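Local structure of nitrogen regulatory PII-like protein (Bacillus subtilis subsp. subtilis, 4R25) at residues E7-P12 and K92-E97; Q20-I25 and D73-T78. The protein is a trimeric PII-family regulator of nitrogen metabolism, required for full induction of the nrgAB operon when ammonium is limiting. All coordinates share one frame; numbering follows the deposited sequence.

Contact 1. Residues E7-P12 and K92-E97; sequences EIVTRP and KIFVYE
Glu7 pairs with Phe94 where strands 4-10 and 92-97 run antiparallel. Their axes approach to 4.7 Å at 163°. The Glu7 N-Phe94 O and Phe94 N-Glu7 O hydrogen bonds are both 2.8 Å long and close to straight. The Glu7 side chain reaches the ring of Tyr96 on the same face of the sheet. Its CG is anti to the backbone N (chi1 -166°) and the chain continues extended, which carries the carboxylate to the hydroxyl end of that ring. Glu7 OE1 comes 3.6 Å from Tyr96 OH, and Glu7 OE2 lies 3.9 Å from Tyr96 CE1. The carboxylate and ring planes are turned 49° apart. Glu7 is also part of a zinc site seen in the crystal, together with Lys5 and Glu64; its side chain lies about 3 Å from a zinc ion.

Ile8 points to the opposite face. It forms a non-hydrogen-bonded pair with Ile93. The two side chains lie side by side and point the same way, with Ile8 CG2 4.2 Å from Ile93 CG1. Both rest on Ala79 of helix 72-83.

Val9 returns to the face of Glu7 and pairs with Lys92. Val9 N to Lys92 O and Lys92 N to Val9 O are hydrogen bonds, both 3.0 Å long. Val9 CG2 meets the edge of the Phe94 ring near its plane, 4.2 Å from Phe94 CE2.

The other edge of strand 92-97 pairs with an antiparallel strand of the second subunit, so the sheet runs on across the interface. The pairing of the first strand with the last strand of the sheet (order 2-3-1-4) is characteristic of the ferredoxin-like fold of PII proteins, which assemble as trimers.

Contact 2. Residues Q20-I25 and D73-T78; sequences QELGKI and DQVTET
Helices 15-25 and 72-83 pack antiparallel, with Leu22 beside Val75. The segment axes come within 10.1 Å of each other, at 159°. The CA atoms of Leu22 and Val75 are 6.8 Å apart. Their side chains cross at about a right angle, and Leu22 CD2 meets Val75 CG1.

Ile25 supplies the largest share of the contact. Its CG1 sits between the backbone N and the carbonyl carbon (chi1 84°), and CD1 reaches across to the other helix. There CD1 lies 3.6 Å from Gln74 O and 4.2 Å from Val75 CG2. The Gln74 side chain slides past Ile25 in the opposite direction, bringing Gln74 OE1 alongside Ile25 CB. Thr78 packs its methyl CG2 against the CB of Glu21. Its hydroxyl turns back to its own helix, where OG1 donates to Gln74 O. Gln74 O also accepts from Thr78 N.

The acid end of Glu21 forms a salt bridge with Arg81, about one turn beyond Thr78 in helix 72-83. Gln20 and Lys24 touch the third subunit. Leu22 and Val75 both rest on Ile65 of strand 51-67, so the helix pair is seated on the sheet.

From the N terminus, strand 4-10 leads into helix 15-25, which holds the first half of contact 2. Strands 29-44 and 51-67 follow before helix 72-83 returns to helix 15-25, so contact 2 closes a loop made largely of strand. The chain then passes from that helix to strand 92-97, where contact 1 closes the longer loop back to strand 4-10. Contact 2 therefore lies wholly within the span of contact 1. One joins strands in the sheet and the other joins the helices on the Ile8 and Ile93 face of it. Their centres are about 13 Å apart. They meet directly where Ile93 and Val95 pack against Thr76.

Contact 1. Residues E7-P12 and K92-E97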
ATOM      1  N   GLU A   7       0.559  -1.423   9.056  1.00 38.64           N
ATOM      2  CA  GLU A   7      -0.074  -0.290   8.405  1.00 32.54           C
ATOM      3  C   GLU A   7      -1.074   0.382   9.344  1.00 47.08           C
ATOM      4  O   GLU A   7      -2.121  -0.184   9.662  1.00 46.02           O
ATOM      5  CB  GLU A   7      -0.776  -0.775   7.148  1.00 33.64           C
ATOM      6  CG  GLU A   7      -1.197   0.297   6.190  1.00 39.82           C
ATOM      7  CD  GLU A   7      -1.530  -0.287   4.829  1.00 62.53           C
ATOM      8  OE1 GLU A   7      -2.727  -0.391   4.481  1.00 59.43           O
ATOM      9  OE2 GLU A   7      -0.580  -0.660   4.111  1.00 78.70           O
ATOM     10  N   ILE A   8      -0.745   1.587   9.796  1.00 38.87           N
ATOM     11  CA  ILE A   8      -1.640   2.336  10.657  1.00 31.77           C
ATOM     12  C   ILE A   8      -2.367   3.402   9.851  1.00 40.53           C
ATOM     13  O   ILE A   8      -1.739   4.257   9.231  1.00 51.08           O
ATOM     14  CB  ILE A   8      -0.872   3.012  11.808  1.00 32.88           C
ATOM     15  CG1 ILE A   8       0.058   2.010  12.496  1.00 32.55           C
ATOM     16  CG2 ILE A   8      -1.843   3.615  12.805  1.00 35.70           C
ATOM     17  CD1 ILE A   8       1.021   2.643  13.487  1.00 42.09           C
ATOM     18  N   VAL A   9      -3.693   3.351   9.851  1.00 40.29           N
ATOM     19  CA  VAL A   9      -4.484   4.356   9.151  1.00 45.24           C
ATOM     20  C   VAL A   9      -5.326   5.149  10.148  1.00 54.95           C
ATOM     21  O   VAL A   9      -6.301   4.643  10.695  1.00 43.94           O
ATOM     22  CB  VAL A   9      -5.389   3.717   8.082  1.00 43.99           C
ATOM     23  CG1 VAL A   9      -6.333   4.746   7.504  1.00 42.80           C
ATOM     24  CG2 VAL A   9      -4.543   3.083   6.989  1.00 39.66           C
ATOM     25  N   THR A  10      -4.951   6.401  10.378  1.00 49.65           N
ATOM     26  CA  THR A  10      -5.477   7.112  11.528  1.00 47.92           C
ATOM     27  C   THR A  10      -5.644   8.627  11.343  1.00 43.33           C
ATOM     28  O   THR A  10      -5.447   9.167  10.257  1.00 55.21           O
ATOM     29  CB  THR A  10      -4.630   6.775  12.782  1.00 48.42           C
ATOM     30  OG1 THR A  10      -5.094   7.516  13.916  1.00 62.99           O
ATOM     31  CG2 THR A  10      -3.155   7.067  12.538  1.00 62.76           C
ATOM     32  N   ARG A  11      -6.056   9.284  12.421  1.00 63.43           N
ATOM     33  CA  ARG A  11      -6.266  10.729  12.486  1.00 67.39           C
ATOM     34  C   ARG A  11      -4.916  11.450  12.507  1.00 62.31           C
ATOM     35  O   ARG A  11      -3.987  11.004  13.179  1.00 72.73           O
ATOM     36  CB  ARG A  11      -7.079  11.027  13.756  1.00 71.25           C
ATOM     37  CG  ARG A  11      -7.164  12.465  14.229  1.00 87.30           C
ATOM     38  CD  ARG A  11      -7.743  12.526  15.663  1.00 64.54           C
ATOM     39  NE  ARG A  11      -9.070  11.913  15.799  1.00 73.65           N
ATOM     40  CZ  ARG A  11      -9.339  10.877  16.595  1.00 77.16           C
ATOM     41  NH1 ARG A  11      -8.378  10.336  17.337  1.00 56.25           N
ATOM     42  NH2 ARG A  11     -10.569  10.378  16.658  1.00 58.26           N
ATOM     43  N   PRO A  12      -4.805  12.555  11.752  1.00 62.23           N
ATOM     44  CA  PRO A  12      -3.568  13.330  11.545  1.00 53.61           C
ATOM     45  C   PRO A  12      -2.850  13.846  12.812  1.00 68.70           C
ATOM     46  O   PRO A  12      -1.681  14.231  12.714  1.00100.86           O
ATOM     47  CB  PRO A  12      -4.043  14.516  10.706  1.00 58.34           C
ATOM     48  CG  PRO A  12      -5.236  13.981   9.943  1.00 50.33           C
ATOM     49  CD  PRO A  12      -5.916  13.038  10.903  1.00 55.16           C
ATOM     50  N   LYS A  92      -7.448   2.389  12.353  1.00 48.97           N
ATOM     51  CA  LYS A  92      -7.220   0.953  12.423  1.00 57.13           C
ATOM     52  C   LYS A  92      -5.758   0.614  12.150  1.00 47.76           C
ATOM     53  O   LYS A  92      -4.960   1.477  11.786  1.00 43.64           O
ATOM     54  CB  LYS A  92      -8.128   0.215  11.432  1.00 51.63           C
ATOM     55  CG  LYS A  92      -9.601   0.617  11.511  1.00 60.87           C
ATOM     56  CD  LYS A  92     -10.514  -0.485  10.986  1.00 63.49           C
ATOM     57  CE  LYS A  92     -11.959  -0.016  10.882  1.00 72.02           C
ATOM     58  NZ  LYS A  92     -12.113   1.074   9.875  1.00 74.39           N
ATOM     59  N   ILE A  93      -5.413  -0.652  12.337  1.00 40.89           N
ATOM     60  CA  ILE A  93      -4.054  -1.102  12.131  1.00 37.09           C
ATOM     61  C   ILE A  93      -4.114  -2.427  11.414  1.00 43.20           C
ATOM     62  O   ILE A  93      -4.771  -3.345  11.881  1.00 47.01           O
ATOM     63  CB  ILE A  93      -3.327  -1.332  13.464  1.00 34.13           C
ATOM     64  CG1 ILE A  93      -3.269  -0.042  14.277  1.00 42.20           C
ATOM     65  CG2 ILE A  93      -1.921  -1.893  13.226  1.00 29.50           C
ATOM     66  CD1 ILE A  93      -2.708  -0.244  15.655  1.00 36.66           C
ATOM     67  N   PHE A  94      -3.411  -2.536  10.292  1.00 40.30           N
ATOM     68  CA  PHE A  94      -3.413  -3.770   9.526  1.00 33.74           C
ATOM     69  C   PHE A  94      -2.031  -4.408   9.482  1.00 38.90           C
ATOM     70  O   PHE A  94      -1.023  -3.726   9.309  1.00 40.04           O
ATOM     71  CB  PHE A  94      -3.940  -3.511   8.113  1.00 43.98           C
ATOM     72  CG  PHE A  94      -5.220  -2.722   8.084  1.00 35.49           C
ATOM     73  CD1 PHE A  94      -6.439  -3.345   8.286  1.00 47.91           C
ATOM     74  CD2 PHE A  94      -5.203  -1.358   7.867  1.00 42.82           C
ATOM     75  CE1 PHE A  94      -7.624  -2.621   8.260  1.00 45.99           C
ATOM     76  CE2 PHE A  94      -6.381  -0.629   7.843  1.00 45.18           C
ATOM     77  CZ  PHE A  94      -7.592  -1.260   8.036  1.00 40.20           C
ATOM     78  N   VAL A  95      -1.993  -5.725   9.645  1.00 41.33           N
ATOM     79  CA  VAL A  95      -0.742  -6.462   9.617  1.00 34.08           C
ATOM     80  C   VAL A  95      -0.681  -7.394   8.400  1.00 45.62           C
ATOM     81  O   VAL A  95      -1.653  -8.085   8.090  1.00 45.03           O
ATOM     82  CB  VAL A  95      -0.522  -7.238  10.937  1.00 51.36           C
ATOM     83  CG1 VAL A  95       0.914  -7.766  11.024  1.00 31.76           C
ATOM     84  CG2 VAL A  95      -0.830  -6.334  12.135  1.00 32.13           C
ATOM     85  N   TYR A  96       0.459  -7.375   7.707  1.00 37.98           N
ATOM     86  CA  TYR A  96       0.692  -8.193   6.525  1.00 34.43           C
ATOM     87  C   TYR A  96       2.008  -8.953   6.605  1.00 36.25           C
ATOM     88  O   TYR A  96       2.999  -8.449   7.127  1.00 52.58           O
ATOM     89  CB  TYR A  96       0.796  -7.321   5.278  1.00 43.47           C
ATOM     90  CG  TYR A  96      -0.372  -6.425   5.003  1.00 44.19           C
ATOM     91  CD1 TYR A  96      -0.395  -5.131   5.490  1.00 41.94           C
ATOM     92  CD2 TYR A  96      -1.436  -6.854   4.220  1.00 45.89           C
ATOM     93  CE1 TYR A  96      -1.451  -4.290   5.234  1.00 39.19           C
ATOM     94  CE2 TYR A  96      -2.507  -6.016   3.950  1.00 49.76           C
ATOM     95  CZ  TYR A  96      -2.509  -4.732   4.463  1.00 75.12           C
ATOM     96  OH  TYR A  96      -3.568  -3.886   4.208  1.00 71.42           O
ATOM     97  N   GLU A  97       2.032 -10.152   6.041  1.00 39.72           N
ATOM     98  CA  GLU A  97       3.278 -10.885   5.875  1.00 37.24           C
ATOM     99  C   GLU A  97       4.070 -10.285   4.722  1.00 42.17           C
ATOM    100  O   GLU A  97       3.481  -9.843   3.735  1.00 49.64           O
ATOM    101  CB  GLU A  97       2.997 -12.363   5.581  1.00 61.25           C
ATOM    102  CG  GLU A  97       2.670 -13.199   6.814  1.00 80.62           C
ATOM    103  CD  GLU A  97       2.046 -14.544   6.476  1.00 90.25           C
ATOM    104  OE1 GLU A  97       1.799 -14.839   5.284  1.00 92.87           O
ATOM    105  OE2 GLU A  97       1.794 -15.309   7.423  1.00108.40           O
TER

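Contact 2. Residues Q20-I25 and D73-T78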
ATOM      1  N   GLN A  20       8.197   9.025  19.056  1.00 46.94           N
ATOM      2  CA  GLN A  20       8.914   8.792  20.315  1.00 49.03           C
ATOM      3  C   GLN A  20       8.767   7.356  20.780  1.00 54.10           C
ATOM      4  O   GLN A  20       9.757   6.687  21.097  1.00 53.53           O
ATOM      5  CB  GLN A  20       8.436   9.729  21.436  1.00 42.11           C
ATOM      6  CG  GLN A  20       8.806  11.200  21.254  1.00 41.01           C
ATOM      7  CD  GLN A  20      10.307  11.434  21.166  1.00 62.84           C
ATOM      8  OE1 GLN A  20      11.075  10.979  22.019  1.00 60.13           O
ATOM      9  NE2 GLN A  20      10.731  12.155  20.134  1.00 42.47           N
ATOM     10  N   GLU A  21       7.529   6.877  20.822  1.00 40.73           N
ATOM     11  CA  GLU A  21       7.265   5.551  21.371  1.00 42.21           C
ATOM     12  C   GLU A  21       7.766   4.434  20.460  1.00 48.78           C
ATOM     13  O   GLU A  21       8.330   3.449  20.931  1.00 51.40           O
ATOM     14  CB  GLU A  21       5.777   5.383  21.684  1.00 49.49           C
ATOM     15  CG  GLU A  21       5.221   6.439  22.638  1.00 53.02           C
ATOM     16  CD  GLU A  21       5.848   6.383  24.025  1.00 75.71           C
ATOM     17  OE1 GLU A  21       5.427   5.530  24.835  1.00 85.55           O
ATOM     18  OE2 GLU A  21       6.755   7.198  24.308  1.00 65.12           O
ATOM     19  N   LEU A  22       7.569   4.588  19.154  1.00 45.72           N
ATOM     20  CA  LEU A  22       8.034   3.575  18.218  1.00 49.25           C
ATOM     21  C   LEU A  22       9.552   3.553  18.216  1.00 39.90           C
ATOM     22  O   LEU A  22      10.170   2.485  18.214  1.00 43.96           O
ATOM     23  CB  LEU A  22       7.496   3.831  16.807  1.00 55.93           C
ATOM     24  CG  LEU A  22       5.991   3.636  16.643  1.00 39.16           C
ATOM     25  CD1 LEU A  22       5.558   4.063  15.256  1.00 42.94           C
ATOM     26  CD2 LEU A  22       5.609   2.191  16.923  1.00 36.87           C
ATOM     27  N   GLY A  23      10.146   4.740  18.213  1.00 38.69           N
ATOM     28  CA  GLY A  23      11.590   4.868  18.336  1.00 50.24           C
ATOM     29  C   GLY A  23      12.157   4.099  19.526  1.00 53.67           C
ATOM     30  O   GLY A  23      13.177   3.421  19.403  1.00 51.83           O
ATOM     31  N   LYS A  24      11.483   4.175  20.674  1.00 44.64           N
ATOM     32  CA  LYS A  24      12.029   3.585  21.897  1.00 44.43           C
ATOM     33  C   LYS A  24      12.031   2.075  21.892  1.00 44.54           C
ATOM     34  O   LYS A  24      12.894   1.464  22.518  1.00 51.86           O
ATOM     35  CB  LYS A  24      11.322   4.129  23.140  1.00 50.31           C
ATOM     36  CG  LYS A  24      11.785   5.532  23.492  1.00 56.98           C
ATOM     37  CD  LYS A  24      10.809   6.268  24.400  1.00 48.83           C
ATOM     38  CE  LYS A  24      11.222   7.741  24.499  1.00 60.26           C
ATOM     39  NZ  LYS A  24      10.256   8.605  25.230  1.00 60.89           N
ATOM     40  N   ILE A  25      11.083   1.471  21.181  1.00 46.19           N
ATOM     41  CA  ILE A  25      10.988   0.010  21.151  1.00 48.84           C
ATOM     42  C   ILE A  25      11.828  -0.617  20.032  1.00 45.88           C
ATOM     43  O   ILE A  25      11.864  -1.837  19.885  1.00 52.18           O
ATOM     44  CB  ILE A  25       9.530  -0.467  21.030  1.00 59.81           C
ATOM     45  CG1 ILE A  25       9.075  -0.473  19.563  1.00 59.43           C
ATOM     46  CG2 ILE A  25       8.625   0.419  21.868  1.00 50.15           C
ATOM     47  CD1 ILE A  25       7.600  -0.739  19.367  1.00 44.37           C
ATOM     48  N   ASP A  73       3.761  -7.335  17.719  1.00 61.92           N
ATOM     49  CA  ASP A  73       2.811  -7.100  18.803  1.00 52.23           C
ATOM     50  C   ASP A  73       3.222  -5.947  19.726  1.00 59.19           C
ATOM     51  O   ASP A  73       2.373  -5.303  20.351  1.00 57.08           O
ATOM     52  CB  ASP A  73       2.559  -8.396  19.578  1.00 73.65           C
ATOM     53  CG  ASP A  73       1.911  -9.471  18.721  1.00 95.38           C
ATOM     54  OD1 ASP A  73       1.392  -9.144  17.634  1.00 82.44           O
ATOM     55  OD2 ASP A  73       1.906 -10.646  19.146  1.00 96.42           O
ATOM     56  N   GLN A  74       4.523  -5.683  19.800  1.00 49.34           N
ATOM     57  CA  GLN A  74       5.016  -4.526  20.537  1.00 36.81           C
ATOM     58  C   GLN A  74       4.759  -3.255  19.719  1.00 56.12           C
ATOM     59  O   GLN A  74       4.491  -2.200  20.287  1.00 53.38           O
ATOM     60  CB  GLN A  74       6.508  -4.686  20.863  1.00 58.84           C
ATOM     61  CG  GLN A  74       6.973  -3.946  22.121  1.00 68.71           C
ATOM     62  CD  GLN A  74       8.433  -4.222  22.492  1.00 75.83           C
ATOM     63  OE1 GLN A  74       9.096  -3.392  23.123  1.00 60.80           O
ATOM     64  NE2 GLN A  74       8.934  -5.388  22.101  1.00 59.47           N
ATOM     65  N   VAL A  75       4.809  -3.359  18.388  1.00 63.59           N
ATOM     66  CA  VAL A  75       4.468  -2.223  17.522  1.00 40.27           C
ATOM     67  C   VAL A  75       2.990  -1.883  17.589  1.00 45.09           C
ATOM     68  O   VAL A  75       2.614  -0.718  17.724  1.00 58.17           O
ATOM     69  CB  VAL A  75       4.796  -2.465  16.031  1.00 50.40           C
ATOM     70  CG1 VAL A  75       4.296  -1.284  15.202  1.00 33.11           C
ATOM     71  CG2 VAL A  75       6.283  -2.675  15.821  1.00 41.39           C
ATOM     72  N   THR A  76       2.145  -2.900  17.476  1.00 48.70           N
ATOM     73  CA  THR A  76       0.711  -2.656  17.446  1.00 60.97           C
ATOM     74  C   THR A  76       0.189  -2.200  18.800  1.00 52.29           C
ATOM     75  O   THR A  76      -0.680  -1.334  18.868  1.00 54.49           O
ATOM     76  CB  THR A  76      -0.071  -3.883  16.961  1.00 53.35           C
ATOM     77  OG1 THR A  76      -0.015  -4.911  17.952  1.00 67.45           O
ATOM     78  CG2 THR A  76       0.520  -4.399  15.663  1.00 46.20           C
ATOM     79  N   GLU A  77       0.728  -2.766  19.878  1.00 56.82           N
ATOM     80  CA  GLU A  77       0.275  -2.399  21.219  1.00 62.95           C
ATOM     81  C   GLU A  77       0.615  -0.951  21.533  1.00 58.96           C
ATOM     82  O   GLU A  77      -0.190  -0.219  22.114  1.00 62.68           O
ATOM     83  CB  GLU A  77       0.882  -3.317  22.276  1.00 52.95           C
ATOM     84  CG  GLU A  77       0.439  -2.984  23.694  1.00 78.10           C
ATOM     85  CD  GLU A  77      -1.036  -3.274  23.931  1.00 97.09           C
ATOM     86  OE1 GLU A  77      -1.632  -4.059  23.161  1.00101.25           O
ATOM     87  OE2 GLU A  77      -1.602  -2.718  24.895  1.00118.28           O
ATOM     88  N   THR A  78       1.817  -0.546  21.136  1.00 43.67           N
ATOM     89  CA  THR A  78       2.267   0.819  21.338  1.00 42.61           C
ATOM     90  C   THR A  78       1.420   1.778  20.524  1.00 48.40           C
ATOM     91  O   THR A  78       1.072   2.857  20.986  1.00 62.53           O
ATOM     92  CB  THR A  78       3.731   0.973  20.919  1.00 43.32           C
ATOM     93  OG1 THR A  78       4.513  -0.018  21.586  1.00 55.24           O
ATOM     94  CG2 THR A  78       4.260   2.361  21.270  1.00 42.96           C
TER